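PDB 1WY2: Xaa-Pro dipeptidase from Pyrococcus horikoshii, which probably cleaves dipeptides with a C-terminal proline and a nonpolar N-terminal residue, as a homodimeric, cobalt-dependent metallopeptidase of the M24B family. Local coordinates for residues A22-K27 with S95-G100; V31-G36 with Q218-D223; A52-P57 with E62-E67; M124-S129 with D303-R308; K178-T183 with L291-W296. One frame throughout, in Å; residues are numbered along the deposited sequence. Where two conformers were deposited one is given.

Contact 1: residues A22-K27 with S95-G100; sequences AVLIAK and SSLPYG. With GOL (glycerol), chain G.
Leu-97 sets its two methyl branches against residues of 22-27: CD1 lies 4.1 Å from CB of Ala-26, while CD2 comes 4.4 Å from CD2 of Leu-24. The CB of Leu-97 does not itself face the strand; turning CG anti to the backbone N (chi1 -155°) swings the fork across. Leu-24 has the same kind of rotamer and meets it branch to branch. Further along, the extended chain of Lys-27 runs past Ser-96, with CD 3.5 Å from OG, a van der Waals contact rather than a bond. That stretched form carries NZ to O1 of a glycerol at 2.9 Å and to a salt bridge with Glu-292. The glycerol, probably from the crystallisation liquor, also takes the backbone N of Ser-95 on O3 at 3.1 Å, and so spans both segments. Around this, the carboxylate of Glu-94 accepts the backbone N of Ala-26 and of Lys-27, and Leu-24 and Leu-97 both touch Leu-105 of helix 99-108. Ser-95 and Leu-97 make backbone hydrogen bonds to the second subunit. Such leucine packing joins an inner strand of the mixed sheet to the loop that leads into helix 99-108, in the alpha/beta N-terminal domain of the creatinase/prolidase family.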
# COMPACT_ATOMS: atom_id res chain seq x y z
N ALA A 22 21.99 12.55 -14.72
CA ALA A 22 20.78 13.04 -14.08
C ALA A 22 20.19 11.95 -13.20
O ALA A 22 20.47 10.76 -13.40
CB ALA A 22 19.77 13.48 -15.12
N VAL A 23 19.37 12.35 -12.24
CA VAL A 23 18.72 11.39 -11.35
C VAL A 23 17.22 11.59 -11.34
O VAL A 23 16.72 12.72 -11.31
CB VAL A 23 19.26 11.52 -9.90
CG1 VAL A 23 18.35 10.76 -8.93
CG2 VAL A 23 20.67 10.98 -9.83
N LEU A 24 16.49 10.48 -11.37
CA LEU A 24 15.03 10.51 -11.34
C LEU A 24 14.54 9.88 -10.05
O LEU A 24 14.89 8.75 -9.73
CB LEU A 24 14.47 9.73 -12.54
CG LEU A 24 12.95 9.55 -12.57
CD1 LEU A 24 12.28 10.91 -12.65
CD2 LEU A 24 12.56 8.68 -13.76
N ILE A 25 13.73 10.63 -9.29
CA ILE A 25 13.17 10.14 -8.03
C ILE A 25 11.65 10.05 -8.22
O ILE A 25 11.00 11.05 -8.52
CB ILE A 25 13.47 11.12 -6.87
CG1 ILE A 25 14.99 11.26 -6.69
CG2 ILE A 25 12.83 10.63 -5.57
CD1 ILE A 25 15.69 9.96 -6.29
N ALA A 26 11.09 8.85 -8.03
CA ALA A 26 9.66 8.65 -8.23
C ALA A 26 8.89 7.99 -7.08
O ALA A 26 7.66 8.09 -7.03
CB ALA A 26 9.43 7.85 -9.50
N LYS A 27 9.58 7.33 -6.16
CA LYS A 27 8.88 6.68 -5.05
C LYS A 27 8.37 7.74 -4.07
O LYS A 27 9.13 8.61 -3.64
CB LYS A 27 9.80 5.69 -4.34
CG LYS A 27 9.04 4.64 -3.53
CD LYS A 27 9.98 3.64 -2.85
CE LYS A 27 9.20 2.54 -2.15
NZ LYS A 27 10.08 1.55 -1.47
N SER A 95 15.95 1.69 -6.80
CA SER A 95 15.83 0.25 -7.00
C SER A 95 14.38 -0.19 -7.10
O SER A 95 14.08 -1.33 -7.46
CB SER A 95 16.51 -0.49 -5.84
OG SER A 95 17.91 -0.24 -5.84
N SER A 96 13.47 0.73 -6.79
CA SER A 96 12.04 0.45 -6.83
C SER A 96 11.37 0.79 -8.16
O SER A 96 10.21 0.45 -8.38
CB SER A 96 11.33 1.22 -5.71
OG SER A 96 11.62 2.60 -5.79
N LEU A 97 12.10 1.45 -9.06
CA LEU A 97 11.52 1.84 -10.34
C LEU A 97 11.12 0.59 -11.13
O LEU A 97 11.95 -0.29 -11.38
CB LEU A 97 12.51 2.68 -11.15
CG LEU A 97 11.85 3.60 -12.17
CD1 LEU A 97 10.95 4.60 -11.44
CD2 LEU A 97 12.91 4.33 -12.99
N PRO A 98 9.84 0.50 -11.54
CA PRO A 98 9.33 -0.64 -12.29
C PRO A 98 9.83 -0.84 -13.72
O PRO A 98 10.15 0.11 -14.43
CB PRO A 98 7.81 -0.44 -12.21
CG PRO A 98 7.68 1.05 -12.20
CD PRO A 98 8.77 1.47 -11.24
N TYR A 99 9.88 -2.11 -14.12
CA TYR A 99 10.34 -2.52 -15.45
C TYR A 99 9.66 -1.76 -16.59
O TYR A 99 10.33 -1.24 -17.48
CB TYR A 99 10.11 -4.02 -15.62
CG TYR A 99 10.52 -4.58 -16.96
CD1 TYR A 99 11.86 -4.70 -17.30
CD2 TYR A 99 9.56 -4.98 -17.89
CE1 TYR A 99 12.24 -5.21 -18.54
CE2 TYR A 99 9.93 -5.48 -19.13
CZ TYR A 99 11.27 -5.60 -19.45
OH TYR A 99 11.64 -6.11 -20.67
N GLY A 100 8.34 -1.72 -16.56
CA GLY A 100 7.59 -1.04 -17.61
C GLY A 100 7.97 0.41 -17.81
O GLY A 100 8.09 0.88 -18.94
C1 GOL G . 14.13 1.91 -2.68
O1 GOL G . 12.76 1.55 -2.49
C2 GOL G . 14.31 3.42 -2.75
O2 GOL G . 13.84 4.02 -1.53
C3 GOL G . 15.79 3.77 -2.95
O3 GOL G . 16.30 3.20 -4.14

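Contact 2: residues V31-G36 with Q218-D223; sequences VYYISG and QHYNSD. With ZN (zinc ion), chain D; ZN (zinc ion), chain E.
Tyr-32, with CG anti to the backbone N (chi1 175°), and His-219, with CG anti to its carbonyl carbon (chi1 -63°), extend their rings toward each other until they stack face to face. The centroids are 3.9 Å apart and the planes tilted by 21°, each ring displaced toward the rim of the other. The phenol end carries the overlap: OH of Tyr-32 sits 3.3 Å from CD2 of His-219, and CZ lies over the imidazole face. Without the phenol, as with a serine here, one imidazole face is likely to lose its stacking partner and His-219 to turn more freely. Beside the stack, OH of Tyr-220 approaches the ring edge of Tyr-33, 4.4 Å from CD1, and is hydrogen-bonded to Glu-132. This sets helix 28-35 of the N-terminal domain against the turn that leads into strand 220-229 of the pita-bread M24 domain. Down that strand, Asp-223 bridges the two zinc ions, OD1 binding one at 2.0 Å and OD2 the other at 2.1 Å; Asp-212, His-287, Glu-316 and Glu-330 supply further ligands. Val-31 O accepts both N and OG of Ser-35, which reach it from opposite faces of the carbonyl plane, OG at 2.7 Å.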
# COMPACT_ATOMS: atom_id res chain seq x y z
N VAL A 31 10.12 11.20 -2.80
CA VAL A 31 9.70 12.48 -3.36
C VAL A 31 9.41 13.43 -2.21
O VAL A 31 9.77 14.61 -2.26
CB VAL A 31 8.45 12.32 -4.24
CG1 VAL A 31 7.92 13.70 -4.66
CG2 VAL A 31 8.78 11.49 -5.46
N TYR A 32 8.76 12.92 -1.17
CA TYR A 32 8.43 13.75 -0.01
C TYR A 32 9.70 14.14 0.73
O TYR A 32 9.88 15.30 1.13
CB TYR A 32 7.51 12.99 0.95
CG TYR A 32 7.25 13.77 2.22
CD1 TYR A 32 6.44 14.90 2.21
CD2 TYR A 32 7.89 13.43 3.41
CE1 TYR A 32 6.27 15.68 3.35
CE2 TYR A 32 7.73 14.20 4.57
CZ TYR A 32 6.92 15.32 4.53
OH TYR A 32 6.77 16.11 5.65
N TYR A 33 10.58 13.17 0.93
CA TYR A 33 11.83 13.41 1.64
C TYR A 33 12.64 14.54 1.02
O TYR A 33 13.16 15.40 1.72
CB TYR A 33 12.68 12.14 1.66
CG TYR A 33 13.91 12.23 2.53
CD1 TYR A 33 13.80 12.23 3.92
CD2 TYR A 33 15.19 12.31 1.97
CE1 TYR A 33 14.94 12.30 4.73
CE2 TYR A 33 16.32 12.38 2.77
CZ TYR A 33 16.19 12.37 4.15
OH TYR A 33 17.32 12.45 4.94
N ILE A 34 12.72 14.53 -0.30
CA ILE A 34 13.51 15.52 -1.03
C ILE A 34 12.81 16.86 -1.32
O ILE A 34 13.44 17.91 -1.20
CB ILE A 34 14.01 14.92 -2.35
CG1 ILE A 34 14.88 13.70 -2.06
CG2 ILE A 34 14.81 15.95 -3.15
CD1 ILE A 34 15.23 12.87 -3.28
N SER A 35 11.53 16.82 -1.67
CA SER A 35 10.81 18.05 -2.02
C SER A 35 9.79 18.55 -1.00
O SER A 35 9.45 19.74 -0.99
CB SER A 35 10.09 17.87 -3.36
OG SER A 35 8.95 17.05 -3.19
N GLY A 36 9.30 17.65 -0.16
CA GLY A 36 8.31 18.04 0.83
C GLY A 36 6.90 17.93 0.26
O GLY A 36 5.91 18.17 0.95
N GLN A 218 2.06 12.21 10.54
CA GLN A 218 2.78 13.27 9.87
C GLN A 218 3.94 12.72 9.03
O GLN A 218 5.08 13.18 9.11
CB GLN A 218 3.26 14.29 10.91
CG GLN A 218 2.11 15.16 11.42
CD GLN A 218 2.46 16.03 12.62
OE1 GLN A 218 3.55 16.58 12.71
NE2 GLN A 218 1.51 16.16 13.55
N HIS A 219 3.60 11.70 8.23
CA HIS A 219 4.52 11.05 7.30
C HIS A 219 5.50 10.01 7.85
O HIS A 219 6.11 9.27 7.08
CB HIS A 219 5.29 12.11 6.52
CG HIS A 219 4.42 12.98 5.66
ND1 HIS A 219 3.82 12.52 4.51
CD2 HIS A 219 4.01 14.26 5.81
CE1 HIS A 219 3.09 13.48 3.98
NE2 HIS A 219 3.18 14.55 4.75
N TYR A 220 5.64 9.94 9.18
CA TYR A 220 6.55 8.97 9.77
C TYR A 220 5.82 7.83 10.45
O TYR A 220 4.66 7.96 10.83
CB TYR A 220 7.53 9.66 10.72
CG TYR A 220 8.55 10.46 9.95
CD1 TYR A 220 8.22 11.69 9.39
CD2 TYR A 220 9.82 9.94 9.70
CE1 TYR A 220 9.13 12.39 8.60
CE2 TYR A 220 10.75 10.63 8.90
CZ TYR A 220 10.38 11.86 8.36
OH TYR A 220 11.26 12.55 7.55
N ASN A 221 6.51 6.71 10.61
CA ASN A 221 5.92 5.51 11.19
C ASN A 221 6.39 5.10 12.58
O ASN A 221 7.41 5.58 13.08
CB ASN A 221 6.15 4.34 10.23
CG ASN A 221 5.44 4.52 8.90
OD1 ASN A 221 4.27 4.17 8.76
ND2 ASN A 221 6.15 5.09 7.92
N SER A 222 5.61 4.21 13.19
CA SER A 222 5.92 3.65 14.50
C SER A 222 5.59 2.16 14.39
O SER A 222 4.85 1.74 13.49
CB SER A 222 5.07 4.30 15.60
OG SER A 222 3.69 4.22 15.30
N ASP A 223 6.14 1.35 15.29
CA ASP A 223 5.93 -0.09 15.21
C ASP A 223 6.12 -0.68 16.61
O ASP A 223 7.15 -0.44 17.24
CB ASP A 223 6.95 -0.68 14.23
CG ASP A 223 6.62 -2.08 13.78
OD1 ASP A 223 5.66 -2.69 14.30
OD2 ASP A 223 7.35 -2.56 12.89
ZN ZN D . 5.57 -4.69 14.35
ZN ZN E . 8.41 -4.40 13.00

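Contact 3: residues A52-P57 with E62-E67; sequences ATLYVP and EMAKEE
Val-56 in the strand and Ala-64 in the helix mark the closest backbone approach, their CA atoms 7.7 Å apart. Residues 52-57 run extended, so that alternate side chains face the helix, whereas 62-67 make its last turns. There Glu-67 N bonds to Met-63 O at 3.1 Å and, weakly, to Ala-64 O. Only the single methyl of Ala-64 carries the helix side of the contact. Val-56 offers it both branches: CG2 is 4.1 Å from CB of Ala-64 and CG1 4.2 Å, so the methyl rests against the valine fork and not on one tip. From two residues earlier, Leu-54 adds CD2 at 4.3 Å from the same CB. Its CG stands anti to the backbone N (chi1 171°), which sends the branches out from the sheet toward the helix. Beyond them, Leu-54 touches Ile-45, Val-31 and Ile-70, and Val-56 touches Val-72. Tyr-55 points to the other side of the sheet, with CG2 of Thr-53 over one face of its ring. The helix is the crossover of a beta-alpha-beta unit, strand 51-57, helix 58-67 and strand 72-75, in the N-terminal domain. No hydrogen bond or charge pair joins the two segments; the helix, whose Glu-62, Lys-65 and Glu-66 are exposed, is held here by buried aliphatic contact, with a small residue letting it lie near the strand.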
# COMPACT_ATOMS: atom_id res chain seq x y z
N ALA A 52 16.91 21.20 -10.02
CA ALA A 52 16.07 20.15 -9.46
C ALA A 52 14.64 20.58 -9.75
O ALA A 52 14.22 21.67 -9.37
CB ALA A 52 16.30 20.03 -7.95
N THR A 53 13.89 19.72 -10.43
CA THR A 53 12.51 20.03 -10.79
C THR A 53 11.55 18.90 -10.46
O THR A 53 11.86 17.73 -10.65
CB THR A 53 12.39 20.31 -12.31
OG1 THR A 53 13.34 21.32 -12.69
CG2 THR A 53 10.99 20.79 -12.66
N LEU A 54 10.37 19.26 -9.95
CA LEU A 54 9.35 18.27 -9.62
C LEU A 54 8.27 18.34 -10.70
O LEU A 54 7.58 19.34 -10.82
CB LEU A 54 8.74 18.57 -8.25
CG LEU A 54 7.51 17.73 -7.87
CD1 LEU A 54 7.88 16.26 -7.80
CD2 LEU A 54 6.96 18.21 -6.54
N TYR A 55 8.15 17.26 -11.48
CA TYR A 55 7.14 17.20 -12.53
C TYR A 55 5.93 16.43 -12.02
O TYR A 55 6.07 15.34 -11.46
CB TYR A 55 7.68 16.49 -13.77
CG TYR A 55 8.83 17.20 -14.45
CD1 TYR A 55 10.14 17.03 -14.00
CD2 TYR A 55 8.60 18.04 -15.54
CE1 TYR A 55 11.20 17.69 -14.63
CE2 TYR A 55 9.64 18.70 -16.17
CZ TYR A 55 10.94 18.52 -15.71
OH TYR A 55 11.97 19.16 -16.36
N VAL A 56 4.74 16.99 -12.21
CA VAL A 56 3.52 16.33 -11.76
C VAL A 56 2.37 16.49 -12.74
O VAL A 56 2.38 17.40 -13.58
CB VAL A 56 3.06 16.90 -10.40
CG1 VAL A 56 4.12 16.67 -9.34
CG2 VAL A 56 2.75 18.38 -10.53
N PRO A 57 1.38 15.59 -12.68
CA PRO A 57 0.22 15.66 -13.57
C PRO A 57 -0.60 16.90 -13.20
O PRO A 57 -0.46 17.42 -12.10
CB PRO A 57 -0.53 14.36 -13.27
CG PRO A 57 0.56 13.43 -12.83
CD PRO A 57 1.39 14.32 -11.93
N GLU A 62 -1.38 22.21 -8.52
CA GLU A 62 -1.69 23.20 -7.50
C GLU A 62 -1.21 22.85 -6.09
O GLU A 62 -0.61 23.69 -5.42
CB GLU A 62 -3.20 23.46 -7.47
CG GLU A 62 -3.72 24.15 -8.73
CD GLU A 62 -2.98 25.45 -9.04
OE1 GLU A 62 -2.95 26.34 -8.17
OE2 GLU A 62 -2.42 25.57 -10.15
N MET A 63 -1.47 21.63 -5.65
CA MET A 63 -1.05 21.21 -4.32
C MET A 63 0.47 21.07 -4.23
O MET A 63 1.07 21.46 -3.23
CB MET A 63 -1.71 19.89 -3.94
CG MET A 63 -1.42 19.43 -2.52
SD MET A 63 -1.85 20.70 -1.30
CE MET A 63 -3.64 20.51 -1.25
N ALA A 64 1.07 20.52 -5.27
CA ALA A 64 2.52 20.33 -5.31
C ALA A 64 3.21 21.69 -5.24
O ALA A 64 4.17 21.88 -4.49
CB ALA A 64 2.93 19.60 -6.58
N LYS A 65 2.70 22.63 -6.02
CA LYS A 65 3.24 23.98 -6.07
C LYS A 65 3.24 24.61 -4.68
O LYS A 65 4.12 25.40 -4.34
CB LYS A 65 2.40 24.83 -7.03
CG LYS A 65 2.77 26.31 -7.07
CD LYS A 65 1.81 27.07 -7.98
CE LYS A 65 2.09 28.56 -7.95
NZ LYS A 65 1.13 29.32 -8.80
N GLU A 66 2.24 24.25 -3.88
CA GLU A 66 2.10 24.80 -2.54
C GLU A 66 2.99 24.14 -1.47
O GLU A 66 3.39 24.80 -0.52
CB GLU A 66 0.64 24.70 -2.10
CG GLU A 66 0.35 25.28 -0.73
CD GLU A 66 -1.09 25.07 -0.30
OE1 GLU A 66 -2.01 25.45 -1.06
OE2 GLU A 66 -1.31 24.52 0.80
N GLU A 67 3.30 22.86 -1.64
CA GLU A 67 4.10 22.15 -0.65
C GLU A 67 5.56 21.88 -1.01
O GLU A 67 6.39 21.66 -0.13
CB GLU A 67 3.42 20.82 -0.30
CG GLU A 67 1.93 20.94 -0.06
CD GLU A 67 1.29 19.64 0.39
OE1 GLU A 67 1.50 18.61 -0.28
OE2 GLU A 67 0.57 19.66 1.40

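Contact 4: residues M124-S129 with D303-R308; sequences MRIIKS and DETVLR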
# COMPACT_ATOMS: atom_id res chain seq x y z
N MET A 124 21.22 9.04 3.44
CA MET A 124 20.51 10.19 4.00
C MET A 124 19.39 9.77 4.95
O MET A 124 19.36 10.19 6.10
CB MET A 124 19.91 11.05 2.88
CG MET A 124 20.94 11.77 2.02
SD MET A 124 20.14 12.98 0.94
CE MET A 124 19.35 11.88 -0.25
N ARG A 125 18.48 8.92 4.47
CA ARG A 125 17.34 8.51 5.27
C ARG A 125 17.63 7.63 6.49
O ARG A 125 16.87 7.66 7.46
CB ARG A 125 16.30 7.81 4.38
CG ARG A 125 15.50 8.78 3.51
CD ARG A 125 14.54 8.04 2.57
NE ARG A 125 13.61 7.18 3.30
CZ ARG A 125 12.90 6.21 2.75
NH1 ARG A 125 13.00 5.97 1.44
NH2 ARG A 125 12.10 5.46 3.50
N ILE A 126 18.73 6.89 6.45
CA ILE A 126 19.09 5.99 7.55
C ILE A 126 19.46 6.71 8.86
O ILE A 126 19.40 6.12 9.93
CB ILE A 126 20.24 5.05 7.13
CG1 ILE A 126 20.27 3.82 8.04
CG2 ILE A 126 21.57 5.80 7.16
CD1 ILE A 126 21.17 2.70 7.54
N ILE A 127 19.84 7.98 8.75
CA ILE A 127 20.18 8.78 9.93
C ILE A 127 19.08 9.83 10.09
O ILE A 127 18.91 10.70 9.24
CB ILE A 127 21.53 9.51 9.75
CG1 ILE A 127 22.63 8.49 9.46
CG2 ILE A 127 21.85 10.32 11.01
CD1 ILE A 127 22.80 7.40 10.50
N LYS A 128 18.32 9.74 11.18
CA LYS A 128 17.23 10.67 11.43
C LYS A 128 17.70 11.95 12.12
O LYS A 128 18.58 11.93 12.98
CB LYS A 128 16.14 10.01 12.29
CG LYS A 128 15.12 9.18 11.52
CD LYS A 128 15.76 7.98 10.83
CE LYS A 128 14.71 7.15 10.09
NZ LYS A 128 15.34 6.08 9.23
N SER A 129 17.10 13.07 11.72
CA SER A 129 17.42 14.37 12.30
C SER A 129 16.63 14.49 13.60
O SER A 129 15.71 13.71 13.84
CB SER A 129 17.01 15.49 11.35
OG SER A 129 15.59 15.54 11.21
N ASP A 303 22.90 -8.71 7.08
CA ASP A 303 23.14 -7.29 6.91
C ASP A 303 24.34 -6.88 7.78
O ASP A 303 24.31 -7.05 8.99
CB ASP A 303 21.89 -6.49 7.30
CG ASP A 303 21.95 -5.05 6.83
OD1 ASP A 303 22.88 -4.33 7.25
OD2 ASP A 303 21.07 -4.64 6.05
N GLU A 304 25.37 -6.33 7.14
CA GLU A 304 26.59 -5.92 7.84
C GLU A 304 26.65 -4.44 8.20
O GLU A 304 27.72 -3.94 8.57
CB GLU A 304 27.81 -6.28 6.99
CG GLU A 304 27.88 -7.73 6.55
CD GLU A 304 28.39 -8.66 7.64
OE1 GLU A 304 28.31 -9.89 7.45
OE2 GLU A 304 28.89 -8.15 8.67
N THR A 305 25.53 -3.74 8.09
CA THR A 305 25.50 -2.32 8.40
C THR A 305 25.95 -2.04 9.83
O THR A 305 25.48 -2.68 10.77
CB THR A 305 24.08 -1.74 8.24
OG1 THR A 305 23.65 -1.91 6.89
CG2 THR A 305 24.08 -0.25 8.58
N VAL A 306 26.85 -1.09 9.99
CA VAL A 306 27.33 -0.72 11.32
C VAL A 306 26.34 0.31 11.85
O VAL A 306 26.06 1.31 11.20
CB VAL A 306 28.73 -0.10 11.28
CG1 VAL A 306 29.16 0.29 12.68
CG2 VAL A 306 29.73 -1.09 10.68
N LEU A 307 25.81 0.05 13.04
CA LEU A 307 24.85 0.97 13.62
C LEU A 307 25.51 2.29 14.00
O LEU A 307 26.66 2.31 14.45
CB LEU A 307 24.20 0.34 14.86
CG LEU A 307 23.45 -0.98 14.65
CD1 LEU A 307 22.69 -1.31 15.92
CD2 LEU A 307 22.48 -0.86 13.47
N ARG A 308 24.78 3.38 13.80
CA ARG A 308 25.28 4.71 14.11
C ARG A 308 24.20 5.53 14.81
O ARG A 308 23.01 5.27 14.67
CB ARG A 308 25.72 5.44 12.84
CG ARG A 308 26.68 4.67 11.93
CD ARG A 308 28.09 4.64 12.47
NE ARG A 308 29.03 4.02 11.54
CZ ARG A 308 30.26 3.63 11.86
NH1 ARG A 308 30.72 3.79 13.09
NH2 ARG A 308 31.03 3.06 10.94
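Ile-126 and Ile-127 make two separate aliphatic touches on the loop 303-308. The extended chain of Ile-126 brings CD1 to 4.3 Å from CG2 of Thr-305, and Ile-127, folded back at its second torsion (chi2 -57°), lays CD1 4.2 Å from CB of Arg-308. The rest of Arg-308 leads away from the contact, and its guanidinium carries CG1 of Val-306 over the centre of one face. Thr-305 is fixed by an Asx turn: OD1 of Asp-303 accepts its backbone N at 2.8 Å, nearly along the carboxylate C-O axis, and its OG1 at 2.6 Å on the syn lone pair. Two bonds to one oxygen thus hold the threonine with its methyl facing Ile-126. The contact ties the connection between helix 118-125 of the N-terminal domain and helix 130-153 to a loop of the M24 domain that precedes strand 312-321. One shell out, Lys-128 curls back so that NZ donates to O of Arg-125 at 2.8 Å, tilted 27° from the carbonyl plane, and also forms a salt bridge with Glu-295. Arg-125 pairs with Glu-292 and Glu-295. Ile-126 packs on Trp-296 and Met-311 as well, and the side chain of Ser-129 caps the start of helix 130-153.

Contact 5: residues K178-T183 with L291-W296; sequences KPAFDT and LEVHEW. With CAC (cacodylate ion), chain C.
Apolar contacts link the segments directly. CG2 of Val-293 comes 3.7 Å from CD2 of Phe-181, approaching the ring obliquely while the two side chains cross at about a right angle; CB of Ala-180 lies 4.5 Å from the same methyl. Phe-181 holds CG between the backbone N and the carbonyl carbon (chi1 53°), the crowded position, which stands the ring up beside the metal ligands Asp-212 and Asp-223. Methyl C2 of a cacodylate, probably from the crystallisation liquor, rests over one ring face, 3.6 Å from CE2 of Phe-181. With a glycine in place of Phe-181, a gap is likely to open beside Val-293, and the cacodylate methyl would probably lose the surface it lies on. One aromatic pair adds to this: the ring of His-294 meets that of the metal ligand His-287 edge to face. Hydrogen bonds fix the polar parts. His-294 NE2 donates to cacodylate O2 at 2.8 Å, in the plane of the imidazole and fairly straight at 157°. Glu-295 OE2 takes the backbone N of Glu-292 at 2.9 Å, bracing the 291-296 turn. Among charges, Lys-178 forms a salt bridge with Asp-182 of the second subunit, and the carboxylates of Glu-292 and Glu-295 face the N-terminal domain. Cacodylate O1 sits between the two zinc ions, so Phe-181, Val-293 and His-294 line the anion-occupied pocket at the dinuclear metal centre characteristic of M24 metallopeptidases.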
# COMPACT_ATOMS: atom_id res chain seq x y z
N LYS A 178 -3.41 7.18 9.54
CA LYS A 178 -3.98 5.84 9.44
C LYS A 178 -2.98 4.87 10.05
O LYS A 178 -1.91 5.27 10.50
CB LYS A 178 -4.22 5.49 7.97
CG LYS A 178 -2.98 5.60 7.10
CD LYS A 178 -3.31 5.33 5.64
CE LYS A 178 -2.09 5.50 4.75
NZ LYS A 178 -2.42 5.26 3.31
N PRO A 179 -3.33 3.57 10.11
CA PRO A 179 -2.39 2.60 10.69
C PRO A 179 -1.16 2.50 9.80
O PRO A 179 -1.26 2.65 8.59
CB PRO A 179 -3.20 1.30 10.71
CG PRO A 179 -4.63 1.77 10.78
CD PRO A 179 -4.63 2.93 9.82
N ALA A 180 0.00 2.23 10.40
CA ALA A 180 1.24 2.12 9.63
C ALA A 180 1.23 0.86 8.76
O ALA A 180 1.95 0.77 7.76
CB ALA A 180 2.44 2.10 10.57
N PHE A 181 0.41 -0.11 9.17
CA PHE A 181 0.28 -1.37 8.45
C PHE A 181 -0.94 -2.10 9.02
O PHE A 181 -1.47 -1.70 10.05
CB PHE A 181 1.55 -2.21 8.63
CG PHE A 181 1.95 -2.41 10.07
CD1 PHE A 181 1.40 -3.44 10.82
CD2 PHE A 181 2.88 -1.56 10.67
CE1 PHE A 181 1.77 -3.63 12.15
CE2 PHE A 181 3.25 -1.74 12.01
CZ PHE A 181 2.70 -2.77 12.75
N ASP A 182 -1.39 -3.15 8.34
CA ASP A 182 -2.55 -3.91 8.79
C ASP A 182 -2.34 -4.46 10.20
O ASP A 182 -1.45 -5.28 10.43
CB ASP A 182 -2.84 -5.05 7.81
CG ASP A 182 -3.44 -4.57 6.50
OD1 ASP A 182 -2.90 -3.61 5.91
OD2 ASP A 182 -4.46 -5.14 6.06
N THR A 183 -3.16 -4.00 11.14
CA THR A 183 -3.05 -4.41 12.53
C THR A 183 -3.14 -5.90 12.76
O THR A 183 -4.05 -6.58 12.27
CB THR A 183 -4.13 -3.71 13.39
OG1 THR A 183 -3.92 -2.30 13.35
CG2 THR A 183 -4.05 -4.19 14.84
N LEU A 291 10.15 7.02 7.05
CA LEU A 291 9.07 7.39 6.14
C LEU A 291 8.32 6.12 5.72
O LEU A 291 7.18 6.19 5.25
CB LEU A 291 9.62 8.11 4.91
CG LEU A 291 10.11 9.53 5.18
CD1 LEU A 291 10.82 10.06 3.94
CD2 LEU A 291 8.93 10.42 5.56
N GLU A 292 8.97 4.97 5.88
CA GLU A 292 8.36 3.67 5.58
C GLU A 292 8.49 2.81 6.83
O GLU A 292 9.43 2.99 7.61
CB GLU A 292 9.07 3.01 4.40
CG GLU A 292 8.78 3.70 3.07
CD GLU A 292 9.65 3.19 1.94
OE1 GLU A 292 10.86 3.47 1.96
OE2 GLU A 292 9.13 2.52 1.03
N VAL A 293 7.55 1.90 7.05
CA VAL A 293 7.63 1.07 8.25
C VAL A 293 8.79 0.08 8.16
O VAL A 293 9.35 -0.31 9.18
CB VAL A 293 6.29 0.33 8.51
CG1 VAL A 293 6.13 -0.82 7.56
CG2 VAL A 293 6.24 -0.14 9.96
N HIS A 294 9.15 -0.32 6.94
CA HIS A 294 10.27 -1.22 6.71
C HIS A 294 11.32 -0.51 5.86
O HIS A 294 11.11 -0.29 4.67
CB HIS A 294 9.84 -2.48 5.96
CG HIS A 294 8.97 -3.40 6.75
ND1 HIS A 294 7.65 -3.63 6.44
CD2 HIS A 294 9.24 -4.17 7.84
CE1 HIS A 294 7.14 -4.50 7.29
NE2 HIS A 294 8.08 -4.84 8.15
N GLU A 295 12.44 -0.13 6.48
CA GLU A 295 13.51 0.53 5.74
C GLU A 295 14.88 0.17 6.32
O GLU A 295 14.99 -0.73 7.15
CB GLU A 295 13.31 2.06 5.69
CG GLU A 295 13.14 2.78 7.02
CD GLU A 295 12.90 4.28 6.82
OE1 GLU A 295 13.77 5.09 7.22
OE2 GLU A 295 11.86 4.65 6.25
N TRP A 296 15.93 0.85 5.86
CA TRP A 296 17.29 0.56 6.31
C TRP A 296 17.52 0.88 7.78
O TRP A 296 17.03 1.88 8.30
CB TRP A 296 18.30 1.34 5.47
CG TRP A 296 18.08 1.28 3.99
CD1 TRP A 296 18.51 0.30 3.14
CD2 TRP A 296 17.43 2.26 3.18
NE1 TRP A 296 18.17 0.62 1.84
CE2 TRP A 296 17.51 1.83 1.84
CE3 TRP A 296 16.80 3.48 3.46
CZ2 TRP A 296 16.97 2.56 0.78
CZ3 TRP A 296 16.26 4.22 2.40
CH2 TRP A 296 16.36 3.75 1.08
AS CAC C . 5.99 -5.59 11.20
O1 CAC C . 6.62 -5.40 12.72
O2 CAC C . 7.16 -6.29 10.30
C1 CAC C . 4.52 -6.75 11.21
C2 CAC C . 5.63 -3.94 10.39

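In the fold
Contact 3 is wholly buried and purely aliphatic; contacts 1, 2 and 4 are partly buried, and contact 5 lies at the surface of the active-site pocket, near the centre of the chain. Contacts 1 and 3 both reach the six-stranded mixed sheet of the N-terminal domain, whereas contacts 2 and 4 join that domain to the M24 domain, one by a ring stack, the other by isoleucine tips. Contact 5 packs on strand 220-229 of contact 2, Phe-181 against the zinc ligand Asp-223. Glu-292 gathers Lys-27 of contact 1 and Arg-125 of contact 4 into salt bridges, so paired charges, and not apolar contact alone, join the two domains there. Contacts 1 and 5 also touch the second subunit.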